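PDB 2WNH: 3-phytase from Klebsiella pneumoniae, which probably removes phosphate groups from phytate (inositol hexakisphosphate), starting at the 3-position, as a member of the histidine acid phosphatase family. Local coordinates for residues 271-276 with 381-385; 264-268 with 392-398; 42-46 with 174-178. The protein carries 3 engineered substitutions. Where two conformers were deposited one is given. Residues are numbered along the deposited sequence.

Contact 1: 271-276 with 381-385; sequences LDGVKP and FQAAI
Two helical segments pack side by side in opposite senses. Residues 271-273 are helical, K275 and P276 are extended (psi 151° and 159°), and 381-385 is the first part of helix 381-388. CA atoms are nearest for L271 with I385 (6.8 Å) and for K275 with F381 (8.9 Å); the four-residue spacing on each side matches one helical turn.

Apolar packing dominates, and the segments share no hydrogen bond. I385 (chi1 and chi2 both m) points its CD1 at L271 CD2 (3.9 Å; L271 is mt) and at V274 CG1 (3.8 Å; V274 chi1 is p). F381 (chi1 t, chi2 86°) pushes its ring against the chain as it turns out of the helix: F381 CZ lies 3.6 Å from V274 O, 3.8 Å from K275 CA and 4.4 Å from P276 CD.

The polar element is internal to 271-276. K275 NZ forms a salt bridge with D272 OD1 at 3.0 Å, and the aliphatic part of K275 lies against I385, with K275 CE 3.6 Å from I385 CG2.

Both helices rest on the central mixed sheet of the α/β region. V274 and F381 touch strands 320-328 and 334-342, V274 O accepts a hydrogen bond from R325, G273 O accepts one from K18, and backbone hydrogen bonds tie F381 to R334.

Contact 2: 264-268 with 392-398; sequences SVLLN and IDRPSAP. Engineered in segment 392-398: A397 (natural residue Thr).
Segment 264-268 is a piece of helix 256-274, kinked where the N atoms of V265 and L266 make no bond to the preceding turn. Segment 392-398 wraps past it as a loop with a 3-10 turn at 394-396, closest at V265 and A397 (CA to CA 4.0 Å).

I392 (mt, psi 134°) enters extended and lays CG1 4.0 Å from L267 CD2. The next backbone amide makes the straightest polar link: D393 N donates to S264 OG (3.0 Å, 167°), a hydroxyl also hydrogen-bonded to Q260 O. D393 OD2 accepts from S396 OG (2.6 Å), and D393 O from S396 N (2.9 Å), closing the turn. R394 starts away from the helix but folds back (chi1 and chi2 m, chi3 t), so that R394 NH1 donates to N268 OD1 (3.0 Å, 136°; N268 chi1 t).

S396 O meets the kink through water 1, 2.8 Å from S396 O and 2.9 Å from V265 N, the water standing in for a missing helical acceptor. A397, an engineered residue (Thr in nature), has its CB 4.0 Å from both S264 CB and N268 CB. P398 closes the segment, its CD 3.9 Å from V265 CG2; water 2 joins P398 O (2.8 Å) to V265 O (2.9 Å) and N268 ND2 (3.0 Å).

The chain after helix 381-388 is thus strapped along helix 256-274. L266 and L267 pack on helix 291-301, while V265 also meets T133 and T139.

Contact 3: 42-46 with 174-178; sequences TGRPW and AVCQA
R44 reaches the exit of helix 165-175 and grips a single carbonyl: R44 NE and R44 NH2 both donate to V175 O, at 2.8 and 2.7 Å. Its chi1 (96°) and chi3 (-117°) lie between the staggered wells as the side chain bends round to the carbonyl. Q177 CG covers one face of the guanidinium, 3.4 Å from R44 CZ, and W229 makes a cation-pi contact with R44. Water 3 adds a backbone bridge, donating to T42 O (2.7 Å) and accepting from Q177 N (3.0 Å). Within 42-46, W46 NE1 donates to T42 OG1 (3.0 Å), itself hydrogen-bonded to I38 O.

V175 (chi1 m) packs on both T42 and W46, with V175 CG2 3.8 Å from T42 CG2 and V175 CG1 3.9 Å from W46 CH2. T42 and C176 are the nearest CA pair, at 6.1 Å; the CA-to-CB bond of C176 points away from 42-46, and C176 SG is in a disulfide with C182 SG.

Two helix exits therefore meet, that of helix 32-42 being a Schellman motif with G43 at positive phi (61°).

How the contacts relate
Contact 3 closes first along the chain; contact 1 then lies nested inside the loop closed by contact 2. Contacts 1 and 2 are neighbours, centres 15 Å apart, using successive turns of helix 256-274 and touching through L271 CD1 and I392 CD1 (3.9 Å). Together they lay helix 381-388 and the chain that follows it along one helix beside the central sheet. Contact 3 lies across the chain's centre, its own centre 49 Å from that of contact 1 and 42 Å from that of contact 2, among helices. The split fits the α/β and α-helical domains of histidine acid phosphatases, with contacts 1 and 2 in the α/β part and contact 3 in the α-helical part.

Contact 1: 271-276 with 381-385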
ATOM      1  N   LEU B 271      -7.433  34.531  14.875  1.00 15.22           N
ATOM      2  CA  LEU B 271      -6.428  35.500  14.394  1.00 15.47           C
ATOM      3  C   LEU B 271      -5.103  35.419  15.192  1.00 16.20           C
ATOM      4  O   LEU B 271      -4.014  35.450  14.609  1.00 16.63           O
ATOM      5  CB  LEU B 271      -6.957  36.938  14.426  1.00 16.26           C
ATOM      6  CG  LEU B 271      -8.156  37.223  13.513  1.00 13.27           C
ATOM      7  CD1 LEU B 271      -8.679  38.595  13.844  1.00 18.00           C
ATOM      8  CD2 LEU B 271      -7.726  37.107  12.032  1.00 17.31           C
ATOM      9  N   ASP B 272      -5.208  35.290  16.514  1.00 16.64           N
ATOM     10  CA  ASP B 272      -4.039  35.064  17.362  1.00 18.28           C
ATOM     11  C   ASP B 272      -3.381  33.735  16.997  1.00 17.75           C
ATOM     12  O   ASP B 272      -2.153  33.625  16.995  1.00 18.46           O
ATOM     13  CB  ASP B 272      -4.449  35.064  18.832  1.00 19.55           C
ATOM     14  CG  ASP B 272      -4.592  36.473  19.392  1.00 24.76           C
ATOM     15  OD1 ASP B 272      -4.221  37.449  18.689  1.00 27.68           O
ATOM     16  OD2 ASP B 272      -5.051  36.602  20.547  1.00 28.45           O
ATOM     17  N   GLY B 273      -4.197  32.738  16.658  1.00 16.85           N
ATOM     18  CA  GLY B 273      -3.648  31.424  16.319  1.00 16.12           C
ATOM     19  C   GLY B 273      -2.837  31.383  15.026  1.00 17.35           C
ATOM     20  O   GLY B 273      -1.999  30.507  14.853  1.00 18.64           O
ATOM     21  N   VAL B 274      -3.103  32.297  14.090  1.00 16.99           N
ATOM     22  CA  VAL B 274      -2.421  32.311  12.784  1.00 17.44           C
ATOM     23  C   VAL B 274      -1.184  33.211  12.807  1.00 19.09           C
ATOM     24  O   VAL B 274      -0.381  33.220  11.879  1.00 19.68           O
ATOM     25  CB  VAL B 274      -3.396  32.681  11.610  1.00 17.29           C
ATOM     26  CG1 VAL B 274      -3.638  34.213  11.547  1.00 17.98           C
ATOM     27  CG2 VAL B 274      -2.866  32.130  10.279  1.00 15.32           C
ATOM     28  N   LYS B 275      -1.061  33.992  13.875  1.00 20.63           N
ATOM     29  CA  LYS B 275       0.110  34.811  14.091  1.00 23.57           C
ATOM     30  C   LYS B 275       1.284  33.964  14.541  1.00 25.25           C
ATOM     31  O   LYS B 275       1.101  32.911  15.176  1.00 25.35           O
ATOM     32  CB  LYS B 275      -0.181  35.884  15.130  1.00 23.44           C
ATOM     33  CG  LYS B 275      -1.024  36.999  14.604  1.00 25.54           C
ATOM     34  CD  LYS B 275      -1.303  37.982  15.708  1.00 31.55           C
ATOM     35  CE  LYS B 275      -2.387  38.938  15.277  1.00 35.88           C
ATOM     36  NZ  LYS B 275      -3.272  39.261  16.427  1.00 39.79           N
ATOM     37  N   PRO B 276       2.511  34.402  14.207  1.00 27.18           N
ATOM     38  CA  PRO B 276       3.630  33.686  14.779  1.00 27.94           C
ATOM     39  C   PRO B 276       3.564  33.780  16.310  1.00 28.32           C
ATOM     40  O   PRO B 276       2.872  34.630  16.866  1.00 30.00           O
ATOM     41  CB  PRO B 276       4.845  34.436  14.214  1.00 28.42           C
ATOM     42  CG  PRO B 276       4.345  35.053  12.947  1.00 29.59           C
ATOM     43  CD  PRO B 276       2.954  35.493  13.321  1.00 26.82           C
ATOM     44  N   PHE B 381       0.212  40.444   5.525  1.00 17.75           N
ATOM     45  CA  PHE B 381      -0.262  39.797   6.750  1.00 18.37           C
ATOM     46  C   PHE B 381      -0.872  40.772   7.770  1.00 18.47           C
ATOM     47  O   PHE B 381      -2.022  40.570   8.183  1.00 18.46           O
ATOM     48  CB  PHE B 381       0.864  38.960   7.406  1.00 17.43           C
ATOM     49  CG  PHE B 381       0.412  38.182   8.608  1.00 19.21           C
ATOM     50  CD1 PHE B 381      -0.155  36.910   8.451  1.00 18.00           C
ATOM     51  CD2 PHE B 381       0.558  38.702   9.897  1.00 21.28           C
ATOM     52  CE1 PHE B 381      -0.583  36.168   9.573  1.00 20.40           C
ATOM     53  CE2 PHE B 381       0.147  37.973  11.023  1.00 23.18           C
ATOM     54  CZ  PHE B 381      -0.439  36.712  10.859  1.00 20.94           C
ATOM     55  N   GLN B 382      -0.130  41.814   8.182  1.00 19.81           N
ATOM     56  CA  GLN B 382      -0.653  42.714   9.239  1.00 20.64           C
ATOM     57  C   GLN B 382      -1.926  43.464   8.838  1.00 20.17           C
ATOM     58  O   GLN B 382      -2.879  43.560   9.620  1.00 20.29           O
ATOM     59  CB  GLN B 382       0.405  43.719   9.708  0.80 21.87           C
ATOM     60  CG  GLN B 382      -0.027  44.465  10.978  0.80 25.76           C
ATOM     61  CD  GLN B 382      -0.598  43.523  12.039  0.80 30.07           C
ATOM     62  OE1 GLN B 382       0.092  42.595  12.488  0.80 33.29           O
ATOM     63  NE2 GLN B 382      -1.862  43.742  12.428  0.80 28.24           N
ATOM     64  N   ALA B 383      -1.930  44.007   7.622  1.00 19.74           N
ATOM     65  CA  ALA B 383      -3.106  44.683   7.087  1.00 19.50           C
ATOM     66  C   ALA B 383      -4.323  43.761   7.000  1.00 19.15           C
ATOM     67  O   ALA B 383      -5.456  44.219   7.153  1.00 18.97           O
ATOM     68  CB  ALA B 383      -2.798  45.267   5.703  1.00 18.84           C
ATOM     69  N   ALA B 384      -4.097  42.472   6.717  1.00 18.91           N
ATOM     70  CA  ALA B 384      -5.193  41.510   6.631  1.00 18.83           C
ATOM     71  C   ALA B 384      -5.770  41.244   8.019  1.00 19.27           C
ATOM     72  O   ALA B 384      -7.000  41.279   8.218  1.00 18.53           O
ATOM     73  CB  ALA B 384      -4.714  40.224   5.974  1.00 19.71           C
ATOM     74  N   ILE B 385      -4.885  40.996   8.982  1.00 18.11           N
ATOM     75  CA  ILE B 385      -5.285  40.820  10.385  1.00 20.14           C
ATOM     76  C   ILE B 385      -6.104  42.011  10.898  1.00 21.14           C
ATOM     77  O   ILE B 385      -7.152  41.830  11.518  1.00 21.15           O
ATOM     78  CB  ILE B 385      -4.051  40.572  11.277  1.00 21.11           C
ATOM     79  CG1 ILE B 385      -3.331  39.274  10.831  1.00 20.66           C
ATOM     80  CG2 ILE B 385      -4.431  40.566  12.760  1.00 24.00           C
ATOM     81  CD1 ILE B 385      -4.072  37.978  11.161  1.00 19.89           C
TER

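Contact 2: 264-268 with 392-398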
ATOM      1  N   SER B 264     -16.917  37.046  18.846  1.00 16.86           N
ATOM      2  CA  SER B 264     -15.634  37.758  18.973  1.00 16.50           C
ATOM      3  C   SER B 264     -14.534  36.926  19.617  1.00 15.22           C
ATOM      4  O   SER B 264     -13.381  37.021  19.218  1.00 16.38           O
ATOM      5  CB  SER B 264     -15.787  39.073  19.751  1.00 18.40           C
ATOM      6  OG  SER B 264     -16.512  40.024  18.985  1.00 17.98           O
ATOM      7  N   VAL B 265     -14.895  36.123  20.614  1.00 15.94           N
ATOM      8  CA  VAL B 265     -13.916  35.297  21.331  1.00 16.53           C
ATOM      9  C   VAL B 265     -13.239  34.294  20.374  1.00 16.96           C
ATOM     10  O   VAL B 265     -12.032  34.045  20.466  1.00 18.03           O
ATOM     11  CB  VAL B 265     -14.571  34.614  22.555  1.00 17.59           C
ATOM     12  CG1 VAL B 265     -15.661  33.624  22.125  1.00 17.40           C
ATOM     13  CG2 VAL B 265     -13.540  33.979  23.474  1.00 19.89           C
ATOM     14  N   LEU B 266     -14.021  33.779  19.426  1.00 15.45           N
ATOM     15  CA  LEU B 266     -13.530  32.761  18.496  1.00 16.06           C
ATOM     16  C   LEU B 266     -12.723  33.394  17.382  1.00 15.87           C
ATOM     17  O   LEU B 266     -11.638  32.912  17.030  1.00 16.44           O
ATOM     18  CB  LEU B 266     -14.716  31.957  17.922  1.00 15.63           C
ATOM     19  CG  LEU B 266     -14.415  30.848  16.900  1.00 16.21           C
ATOM     20  CD1 LEU B 266     -13.336  29.849  17.402  1.00 17.07           C
ATOM     21  CD2 LEU B 266     -15.721  30.109  16.544  1.00 16.88           C
ATOM     22  N   LEU B 267     -13.217  34.476  16.799  1.00 16.03           N
ATOM     23  CA  LEU B 267     -12.405  35.107  15.768  1.00 15.49           C
ATOM     24  C   LEU B 267     -11.088  35.574  16.381  1.00 17.00           C
ATOM     25  O   LEU B 267     -10.022  35.395  15.781  1.00 15.65           O
ATOM     26  CB  LEU B 267     -13.132  36.263  15.074  1.00 17.33           C
ATOM     27  CG  LEU B 267     -12.279  37.034  14.039  1.00 15.72           C
ATOM     28  CD1 LEU B 267     -11.760  36.140  12.905  1.00 17.84           C
ATOM     29  CD2 LEU B 267     -13.079  38.170  13.420  1.00 18.64           C
ATOM     30  N   ASN B 268     -11.154  36.172  17.568  1.00 15.89           N
ATOM     31  CA  ASN B 268      -9.924  36.597  18.233  1.00 17.53           C
ATOM     32  C   ASN B 268      -8.894  35.463  18.412  1.00 17.67           C
ATOM     33  O   ASN B 268      -7.674  35.666  18.165  1.00 18.67           O
ATOM     34  CB  ASN B 268     -10.238  37.238  19.579  1.00 17.31           C
ATOM     35  CG  ASN B 268      -9.018  37.866  20.200  1.00 19.07           C
ATOM     36  OD1 ASN B 268      -8.380  38.748  19.605  1.00 20.14           O
ATOM     37  ND2 ASN B 268      -8.668  37.401  21.384  1.00 20.08           N
ATOM     38  N   ILE B 392     -14.420  43.141  15.897  1.00 20.76           N
ATOM     39  CA  ILE B 392     -14.332  42.436  17.184  1.00 21.94           C
ATOM     40  C   ILE B 392     -14.763  43.396  18.300  1.00 22.43           C
ATOM     41  O   ILE B 392     -14.351  44.556  18.316  1.00 23.06           O
ATOM     42  CB  ILE B 392     -12.902  41.897  17.447  1.00 21.48           C
ATOM     43  CG1 ILE B 392     -12.644  40.664  16.558  1.00 22.57           C
ATOM     44  CG2 ILE B 392     -12.687  41.550  18.935  1.00 21.67           C
ATOM     45  CD1 ILE B 392     -11.156  40.281  16.382  1.00 23.62           C
ATOM     46  N   ASP B 393     -15.614  42.904  19.197  1.00 23.47           N
ATOM     47  CA  ASP B 393     -15.978  43.624  20.401  1.00 24.47           C
ATOM     48  C   ASP B 393     -15.030  43.134  21.481  1.00 24.92           C
ATOM     49  O   ASP B 393     -15.157  42.002  21.962  1.00 24.83           O
ATOM     50  CB  ASP B 393     -17.436  43.329  20.793  1.00 24.71           C
ATOM     51  CG  ASP B 393     -17.861  44.104  22.029  1.00 26.08           C
ATOM     52  OD1 ASP B 393     -17.767  45.342  21.996  1.00 27.74           O
ATOM     53  OD2 ASP B 393     -18.268  43.473  23.030  1.00 29.04           O
ATOM     54  N   ARG B 394     -14.069  43.980  21.857  1.00 24.97           N
ATOM     55  CA  ARG B 394     -13.000  43.560  22.770  1.00 25.76           C
ATOM     56  C   ARG B 394     -13.462  43.023  24.129  1.00 25.80           C
ATOM     57  O   ARG B 394     -12.970  41.982  24.563  1.00 25.55           O
ATOM     58  CB  ARG B 394     -11.923  44.641  22.919  1.00 26.67           C
ATOM     59  CG  ARG B 394     -11.170  44.942  21.624  1.00 28.38           C
ATOM     60  CD  ARG B 394     -10.182  43.813  21.279  1.00 31.18           C
ATOM     61  NE  ARG B 394      -9.776  43.865  19.876  1.00 33.59           N
ATOM     62  CZ  ARG B 394      -9.197  42.861  19.223  1.00 34.49           C
ATOM     63  NH1 ARG B 394      -8.969  41.706  19.842  1.00 33.26           N
ATOM     64  NH2 ARG B 394      -8.869  43.007  17.949  1.00 35.66           N
ATOM     65  N   PRO B 395     -14.433  43.690  24.795  1.00 26.12           N
ATOM     66  CA  PRO B 395     -14.955  43.102  26.036  1.00 26.19           C
ATOM     67  C   PRO B 395     -15.540  41.699  25.862  1.00 25.07           C
ATOM     68  O   PRO B 395     -15.605  40.948  26.831  1.00 26.00           O
ATOM     69  CB  PRO B 395     -16.063  44.082  26.461  1.00 26.34           C
ATOM     70  CG  PRO B 395     -15.686  45.379  25.804  1.00 27.12           C
ATOM     71  CD  PRO B 395     -15.063  44.993  24.493  1.00 26.55           C
ATOM     72  N   SER B 396     -15.978  41.369  24.645  1.00 24.17           N
ATOM     73  CA  SER B 396     -16.542  40.058  24.336  1.00 23.80           C
ATOM     74  C   SER B 396     -15.481  39.094  23.809  1.00 22.97           C
ATOM     75  O   SER B 396     -15.807  37.994  23.380  1.00 22.49           O
ATOM     76  CB  SER B 396     -17.653  40.171  23.296  1.00 24.75           C
ATOM     77  OG  SER B 396     -18.675  41.052  23.733  1.00 25.86           O
ATOM     78  N   ALA B 397     -14.215  39.495  23.894  1.00 21.34           N
ATOM     79  CA  ALA B 397     -13.138  38.673  23.355  1.00 21.80           C
ATOM     80  C   ALA B 397     -12.053  38.377  24.386  1.00 22.22           C
ATOM     81  O   ALA B 397     -10.908  38.747  24.165  1.00 22.30           O
ATOM     82  CB  ALA B 397     -12.538  39.367  22.103  1.00 21.38           C
ATOM     83  N   PRO B 398     -12.403  37.681  25.490  1.00 22.54           N
ATOM     84  CA  PRO B 398     -11.393  37.367  26.493  1.00 23.51           C
ATOM     85  C   PRO B 398     -10.385  36.363  25.938  1.00 24.71           C
ATOM     86  O   PRO B 398     -10.716  35.590  25.029  1.00 22.95           O
ATOM     87  CB  PRO B 398     -12.204  36.708  27.621  1.00 23.65           C
ATOM     88  CG  PRO B 398     -13.389  36.117  26.939  1.00 24.81           C
ATOM     89  CD  PRO B 398     -13.716  37.096  25.838  1.00 23.33           C
TER
HETATM   90  O   HOH W   1     -17.553  36.477  21.780  1.00 20.87           O
HETATM   91  O   HOH W   2     -10.144  34.997  22.405  1.00 22.72           O

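Contact 3: 42-46 with 174-178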
ATOM      1  N   THR B  42     -45.696  20.814  10.151  1.00 27.97           N
ATOM      2  CA  THR B  42     -46.262  20.156   8.967  1.00 28.38           C
ATOM      3  C   THR B  42     -47.344  19.150   9.334  1.00 28.22           C
ATOM      4  O   THR B  42     -47.930  18.522   8.458  1.00 29.56           O
ATOM      5  CB  THR B  42     -45.165  19.428   8.144  1.00 28.93           C
ATOM      6  OG1 THR B  42     -44.482  18.498   9.000  1.00 29.40           O
ATOM      7  CG2 THR B  42     -44.181  20.421   7.576  1.00 27.18           C
ATOM      8  N   GLY B  43     -47.582  18.999  10.632  1.00 27.93           N
ATOM      9  CA  GLY B  43     -48.602  18.103  11.158  1.00 28.70           C
ATOM     10  C   GLY B  43     -48.389  16.642  10.809  1.00 28.94           C
ATOM     11  O   GLY B  43     -49.349  15.884  10.689  1.00 29.90           O
ATOM     12  N   ARG B  44     -47.132  16.234  10.632  1.00 28.09           N
ATOM     13  CA  ARG B  44     -46.856  14.818  10.357  1.00 27.94           C
ATOM     14  C   ARG B  44     -45.443  14.421  10.808  1.00 27.15           C
ATOM     15  O   ARG B  44     -44.597  15.291  11.015  1.00 25.27           O
ATOM     16  CB  ARG B  44     -47.093  14.493   8.869  1.00 27.72           C
ATOM     17  CG  ARG B  44     -45.878  14.535   7.993  1.00 33.18           C
ATOM     18  CD  ARG B  44     -45.643  15.908   7.478  1.00 31.28           C
ATOM     19  NE  ARG B  44     -45.723  16.113   6.030  1.00 34.01           N
ATOM     20  CZ  ARG B  44     -45.937  15.212   5.062  1.00 34.11           C
ATOM     21  NH1 ARG B  44     -46.134  13.935   5.314  1.00 34.86           N
ATOM     22  NH2 ARG B  44     -45.945  15.624   3.795  1.00 29.04           N
ATOM     23  N   PRO B  45     -45.196  13.111  10.983  1.00 26.36           N
ATOM     24  CA  PRO B  45     -43.852  12.657  11.334  1.00 25.77           C
ATOM     25  C   PRO B  45     -42.912  12.718  10.140  1.00 25.38           C
ATOM     26  O   PRO B  45     -43.334  12.511   8.990  1.00 24.50           O
ATOM     27  CB  PRO B  45     -44.072  11.200  11.744  1.00 25.99           C
ATOM     28  CG  PRO B  45     -45.262  10.774  10.910  1.00 27.34           C
ATOM     29  CD  PRO B  45     -46.148  11.983  10.877  1.00 27.47           C
ATOM     30  N   TRP B  46     -41.643  13.015  10.426  1.00 24.00           N
ATOM     31  CA  TRP B  46     -40.592  13.015   9.428  1.00 23.77           C
ATOM     32  C   TRP B  46     -39.738  11.769   9.656  1.00 22.50           C
ATOM     33  O   TRP B  46     -39.763  11.170  10.742  1.00 23.74           O
ATOM     34  CB  TRP B  46     -39.725  14.261   9.569  1.00 22.44           C
ATOM     35  CG  TRP B  46     -40.340  15.498   9.027  1.00 22.77           C
ATOM     36  CD1 TRP B  46     -41.596  15.989   9.306  1.00 21.39           C
ATOM     37  CD2 TRP B  46     -39.723  16.451   8.155  1.00 22.30           C
ATOM     38  NE1 TRP B  46     -41.800  17.170   8.628  1.00 23.33           N
ATOM     39  CE2 TRP B  46     -40.672  17.480   7.917  1.00 23.69           C
ATOM     40  CE3 TRP B  46     -38.470  16.532   7.531  1.00 24.23           C
ATOM     41  CZ2 TRP B  46     -40.397  18.582   7.098  1.00 23.12           C
ATOM     42  CZ3 TRP B  46     -38.197  17.633   6.706  1.00 22.95           C
ATOM     43  CH2 TRP B  46     -39.154  18.643   6.500  1.00 22.93           C
ATOM     44  N   ALA B 174     -43.105  20.431  -1.287  1.00 29.68           N
ATOM     45  CA  ALA B 174     -42.263  19.305  -0.889  1.00 29.19           C
ATOM     46  C   ALA B 174     -42.739  18.653   0.404  1.00 29.37           C
ATOM     47  O   ALA B 174     -42.655  17.428   0.544  1.00 30.04           O
ATOM     48  CB  ALA B 174     -40.790  19.760  -0.749  1.00 28.21           C
ATOM     49  N   VAL B 175     -43.244  19.458   1.339  1.00 28.91           N
ATOM     50  CA  VAL B 175     -43.449  18.993   2.723  1.00 29.78           C
ATOM     51  C   VAL B 175     -44.902  18.891   3.230  1.00 31.76           C
ATOM     52  O   VAL B 175     -45.167  18.219   4.238  1.00 31.96           O
ATOM     53  CB  VAL B 175     -42.582  19.787   3.758  1.00 29.24           C
ATOM     54  CG1 VAL B 175     -41.112  19.864   3.308  1.00 29.43           C
ATOM     55  CG2 VAL B 175     -43.150  21.194   4.005  1.00 28.36           C
ATOM     56  N   CYS B 176     -45.834  19.548   2.547  1.00 33.81           N
ATOM     57  CA  CYS B 176     -47.225  19.548   3.008  1.00 36.58           C
ATOM     58  C   CYS B 176     -48.038  18.445   2.360  1.00 38.52           C
ATOM     59  O   CYS B 176     -47.905  18.195   1.163  1.00 39.04           O
ATOM     60  CB  CYS B 176     -47.872  20.914   2.780  1.00 36.73           C
ATOM     61  SG  CYS B 176     -47.068  22.217   3.753  0.70 36.44           S
ATOM     62  N   GLN B 177     -48.856  17.769   3.166  1.00 41.19           N
ATOM     63  CA  GLN B 177     -49.765  16.745   2.660  1.00 43.63           C
ATOM     64  C   GLN B 177     -50.937  17.376   1.935  1.00 45.41           C
ATOM     65  O   GLN B 177     -51.502  18.373   2.403  1.00 45.33           O
ATOM     66  CB  GLN B 177     -50.305  15.887   3.795  1.00 43.82           C
ATOM     67  CG  GLN B 177     -49.275  15.049   4.495  1.00 44.55           C
ATOM     68  CD  GLN B 177     -49.890  14.108   5.501  1.00 46.61           C
ATOM     69  OE1 GLN B 177     -50.379  13.036   5.142  1.00 49.70           O
ATOM     70  NE2 GLN B 177     -49.862  14.495   6.772  1.00 47.43           N
ATOM     71  N   ALA B 178     -51.297  16.783   0.797  1.00 47.82           N
ATOM     72  CA  ALA B 178     -52.477  17.181   0.034  1.00 49.72           C
ATOM     73  C   ALA B 178     -53.712  17.175   0.925  1.00 50.89           C
ATOM     74  O   ALA B 178     -54.007  16.171   1.579  1.00 51.23           O
ATOM     75  CB  ALA B 178     -52.678  16.245  -1.160  1.00 50.28           C
TER
HETATM   76  O   HOH W   3     -49.297  18.231   6.129  1.00 39.30           O